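Local coordinates for disulfide isomerase DsbG N-terminal domain-containing protein (PDB 3TDG), which acts as a thioredoxin-fold oxidoreductase of the DsbG family, probably reducing or rearranging disulfide bonds in other proteins, at the interface of chains A and B. Coordinates in Å, arbitrary orientation; residue numbers count along the deposited sequence, not the author numbering. Chains: chain A/B, Putative uncharacterized protein.

Contact 1: the interface of chains A and B. Residues chain A 38, 42, 84-85; chain B 57, 94-96.
The carboxamides of A:Asn84 and B:Asn96 stack face to face, their planes 15° apart. The amide carbons CG of A:Asn84 and CG of B:Asn96 lie 3.6 Å apart. OD1 of A:Asn84 sits over CB and CG of B:Asn96, while OD1 of B:Asn96 meets CB of A:Asn84. B:Asn96 holds CG between its backbone N and carbonyl carbon (chi1 76°), which turns the amide back over A:Asn84. The second flat pair is A:Gln42 and B:Phe94. OE1 of A:Gln42 lies in the ring plane at the edge, 3.7 Å from CD1 of B:Phe94, and the amide stands nearly perpendicular to the ring, at 86°.

The amide nitrogen of A:Gln42 makes the hydrogen bond. NE2 of A:Gln42 gives a nearly straight hydrogen bond of 3.0 Å to the backbone O of B:Ser95. The donor is above the carbonyl plane, but the acceptor lies in the glutamine amide plane. CG1 of A:Val38 packs against the peptide between B:Ser95 and B:Asn96.

Strands 85-88 of chain A and 93-95 of chain B meet in an antiparallel bridge between A:Leu85 and B:Ser95. Beside it, N of B:Asn96 donates to O of A:Asn84 at 3.1 Å. This edge-to-edge pairing joins the N-terminal regions of the two copies. B:Ser57 OG touches CB of A:Leu85 at 3.3 Å and shares a 3.1 Å hydrogen bond with OG of B:Ser95.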
# COMPACT_ATOMS: atom_id res chain seq x y z
N VAL A 38 -24.72 7.55 -19.01
CA VAL A 38 -24.92 6.62 -17.93
C VAL A 38 -23.88 6.85 -16.84
O VAL A 38 -24.19 6.82 -15.69
CB VAL A 38 -24.89 5.19 -18.42
CG1 VAL A 38 -24.96 4.28 -17.29
CG2 VAL A 38 -26.01 4.94 -19.34
N GLN A 42 -24.44 8.76 -12.53
CA GLN A 42 -24.09 8.09 -11.28
C GLN A 42 -22.67 8.37 -10.77
O GLN A 42 -22.26 7.81 -9.77
CB GLN A 42 -24.46 6.59 -11.30
CG GLN A 42 -23.97 5.83 -12.51
CD GLN A 42 -24.71 4.50 -12.71
OE1 GLN A 42 -24.52 3.56 -11.96
NE2 GLN A 42 -25.54 4.43 -13.74
N ASN A 84 -25.43 0.85 -22.34
CA ASN A 84 -26.15 0.79 -21.08
C ASN A 84 -25.53 -0.08 -19.99
O ASN A 84 -25.99 -0.07 -18.85
CB ASN A 84 -27.60 0.34 -21.32
CG ASN A 84 -28.46 1.47 -21.86
OD1 ASN A 84 -28.37 2.61 -21.40
ND2 ASN A 84 -29.30 1.16 -22.83
N LEU A 85 -24.52 -0.87 -20.35
CA LEU A 85 -23.79 -1.70 -19.40
C LEU A 85 -22.29 -1.44 -19.57
O LEU A 85 -21.76 -1.46 -20.69
CB LEU A 85 -24.13 -3.19 -19.58
CG LEU A 85 -23.34 -4.24 -18.79
CD1 LEU A 85 -23.57 -4.13 -17.28
CD2 LEU A 85 -23.68 -5.63 -19.29
N SER B 57 -29.49 -6.17 -17.42
CA SER B 57 -28.89 -5.26 -18.34
C SER B 57 -28.33 -5.93 -19.60
O SER B 57 -28.05 -5.29 -20.59
CB SER B 57 -27.84 -4.49 -17.56
OG SER B 57 -27.18 -3.63 -18.40
N PHE B 94 -21.19 0.19 -14.20
CA PHE B 94 -22.32 1.12 -14.36
C PHE B 94 -23.35 0.51 -15.26
O PHE B 94 -23.02 -0.22 -16.21
CB PHE B 94 -21.88 2.48 -14.88
CG PHE B 94 -20.73 3.07 -14.12
CD1 PHE B 94 -20.95 3.71 -12.90
CD2 PHE B 94 -19.44 2.95 -14.60
CE1 PHE B 94 -19.89 4.22 -12.17
CE2 PHE B 94 -18.37 3.47 -13.88
CZ PHE B 94 -18.59 4.10 -12.67
N SER B 95 -24.60 0.79 -14.93
CA SER B 95 -25.71 0.33 -15.75
C SER B 95 -26.86 1.33 -15.68
O SER B 95 -27.03 2.00 -14.65
CB SER B 95 -26.18 -1.04 -15.28
OG SER B 95 -27.24 -1.49 -16.11
N ASN B 96 -27.64 1.43 -16.76
CA ASN B 96 -28.92 2.15 -16.67
C ASN B 96 -29.92 1.39 -15.79
O ASN B 96 -30.92 1.97 -15.35
CB ASN B 96 -29.52 2.46 -18.05
CG ASN B 96 -30.15 1.23 -18.72
OD1 ASN B 96 -29.61 0.12 -18.66
ND2 ASN B 96 -31.30 1.43 -19.37

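Contact 2: the interface of chains A and B. Residues chain A 55, 58, 61, 78, 85, 87; chain B 55, 58, 61, 78, 85, 87.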
# COMPACT_ATOMS: atom_id res chain seq x y z
N LEU A 55 -14.53 -7.07 -29.78
CA LEU A 55 -14.03 -8.31 -29.22
C LEU A 55 -14.46 -9.51 -30.04
O LEU A 55 -15.61 -9.65 -30.37
CB LEU A 55 -14.52 -8.51 -27.81
CG LEU A 55 -14.25 -7.48 -26.73
CD1 LEU A 55 -14.94 -7.94 -25.50
CD2 LEU A 55 -12.81 -7.35 -26.49
N SER A 58 -17.26 -11.62 -28.23
CA SER A 58 -18.65 -11.29 -28.07
C SER A 58 -19.15 -10.38 -29.16
O SER A 58 -18.43 -9.58 -29.67
CB SER A 58 -18.89 -10.60 -26.76
OG SER A 58 -20.16 -10.02 -26.76
N LEU A 61 -20.55 -6.94 -26.88
CA LEU A 61 -19.56 -6.21 -26.09
C LEU A 61 -18.41 -5.62 -26.88
O LEU A 61 -17.80 -6.29 -27.71
CB LEU A 61 -19.03 -7.11 -24.99
CG LEU A 61 -20.06 -7.59 -23.97
CD1 LEU A 61 -19.36 -8.46 -22.96
CD2 LEU A 61 -20.76 -6.40 -23.30
N VAL A 78 -15.32 -2.63 -20.75
CA VAL A 78 -16.14 -3.38 -21.70
C VAL A 78 -17.54 -2.78 -21.63
O VAL A 78 -18.10 -2.58 -20.54
CB VAL A 78 -16.10 -4.92 -21.41
CG1 VAL A 78 -17.13 -5.66 -22.23
CG2 VAL A 78 -14.71 -5.47 -21.74
N LEU A 85 -24.52 -0.87 -20.35
CA LEU A 85 -23.79 -1.70 -19.40
C LEU A 85 -22.29 -1.44 -19.57
O LEU A 85 -21.76 -1.46 -20.69
CB LEU A 85 -24.13 -3.19 -19.58
CG LEU A 85 -23.34 -4.24 -18.79
CD1 LEU A 85 -23.57 -4.13 -17.28
CD2 LEU A 85 -23.68 -5.63 -19.29
N ILE A 87 -18.48 -2.16 -17.75
CA ILE A 87 -17.70 -2.95 -16.80
C ILE A 87 -16.24 -2.56 -16.95
O ILE A 87 -15.70 -2.56 -18.06
CB ILE A 87 -17.88 -4.47 -17.06
CG1 ILE A 87 -19.36 -4.84 -16.97
CG2 ILE A 87 -17.06 -5.30 -16.05
CD1 ILE A 87 -19.74 -6.12 -17.72
N LEU B 55 -28.30 -10.70 -15.25
CA LEU B 55 -28.30 -9.25 -15.28
C LEU B 55 -29.44 -8.71 -16.11
O LEU B 55 -29.66 -9.14 -17.21
CB LEU B 55 -27.00 -8.73 -15.85
CG LEU B 55 -25.67 -9.09 -15.24
CD1 LEU B 55 -24.61 -8.48 -16.09
CD2 LEU B 55 -25.58 -8.58 -13.86
N SER B 58 -28.19 -7.24 -19.56
CA SER B 58 -27.76 -7.98 -20.72
C SER B 58 -28.37 -9.34 -20.80
O SER B 58 -28.64 -9.96 -19.82
CB SER B 58 -26.26 -8.14 -20.71
OG SER B 58 -25.90 -9.10 -21.66
N LEU B 61 -24.84 -11.90 -20.84
CA LEU B 61 -23.96 -11.86 -19.67
C LEU B 61 -24.62 -12.24 -18.35
O LEU B 61 -25.71 -11.77 -18.03
CB LEU B 61 -23.34 -10.48 -19.56
CG LEU B 61 -22.45 -10.06 -20.72
CD1 LEU B 61 -21.92 -8.68 -20.44
CD2 LEU B 61 -21.31 -11.06 -20.93
N VAL B 78 -18.25 -11.30 -14.54
CA VAL B 78 -19.30 -11.33 -15.56
C VAL B 78 -18.84 -12.33 -16.62
O VAL B 78 -17.70 -12.28 -17.09
CB VAL B 78 -19.60 -9.90 -16.12
CG1 VAL B 78 -20.50 -9.96 -17.33
CG2 VAL B 78 -20.27 -9.05 -15.04
N LEU B 85 -16.12 -16.00 -22.37
CA LEU B 85 -15.63 -14.66 -22.05
C LEU B 85 -15.88 -14.40 -20.56
O LEU B 85 -16.98 -14.62 -20.04
CB LEU B 85 -16.30 -13.59 -22.93
CG LEU B 85 -16.05 -12.10 -22.62
CD1 LEU B 85 -14.58 -11.70 -22.84
CD2 LEU B 85 -16.98 -11.25 -23.46
N ILE B 87 -14.92 -11.70 -17.37
CA ILE B 87 -14.43 -10.39 -16.98
C ILE B 87 -14.60 -10.24 -15.48
O ILE B 87 -15.69 -10.47 -14.95
CB ILE B 87 -15.20 -9.26 -17.72
CG1 ILE B 87 -15.07 -9.44 -19.23
CG2 ILE B 87 -14.67 -7.87 -17.32
CD1 ILE B 87 -16.18 -8.79 -20.04
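Leucine contacts centre on A:Leu61 and B:Leu61, which meet tip to tip across the two-fold axis. CD1 of A:Leu61 is 3.6 Å from CD1 of B:Leu61. Each CD1 also touches the leucine of the facing strand, with CD1 of A:Leu61 3.7 Å from CD2 of B:Leu85. The twin contact joins B:Leu61 to A:Leu85. In both copies CG of A:Leu61 and of B:Leu61 is anti to the carbonyl carbon (chi1 -62°) and the chain runs on extended to CD1, which carries that methyl to the partner. CD2 of B:Leu85 also packs on CB of A:Ser58 at 3.9 Å. A:Leu55 and B:Leu55 lie at the margin and bury little.

The beta-branched residues form a second group. CG2 of A:Ile87 meets CG2 of B:Ile87 at 3.7 Å, again across the axis. The other branch of each isoleucine ends on a valine: CD1 of B:Ile87 rests against both methyls of A:Val78, with CG1 of A:Val78 at 3.9 Å. The twin pair repeats this.

Polar bonds stay within each chain. N of A:Leu61 donates to the hydroxyl OG of A:Ser58 at 3.1 Å (163° at H), and chain B does the same. This bond ties the loop that presents A:Leu61. No polar bond crosses the patch.

The site is an apolar seam between the two copies of the deposited assembly, and it probably serves as a dimer interface formed through the N-terminal regions, as in DsbG relatives.

The C-alpha centres of contact 1 and contact 2 lie about 12 Å apart. A:Leu85, at the start of strand 85-88, belongs to both: its backbone takes part in the strand pairing of contact 1, and its side chain reaches into contact 2. Contact 2 lies on the two-fold axis, whereas contact 1 is off the axis and has a twin with the chains exchanged. Directional polar bonds would thus flank a central apolar seam. Together they join the N-terminal parts of the deposited dimer, while the long helices 98-129 lead away to well-separated thioredoxin-fold domains.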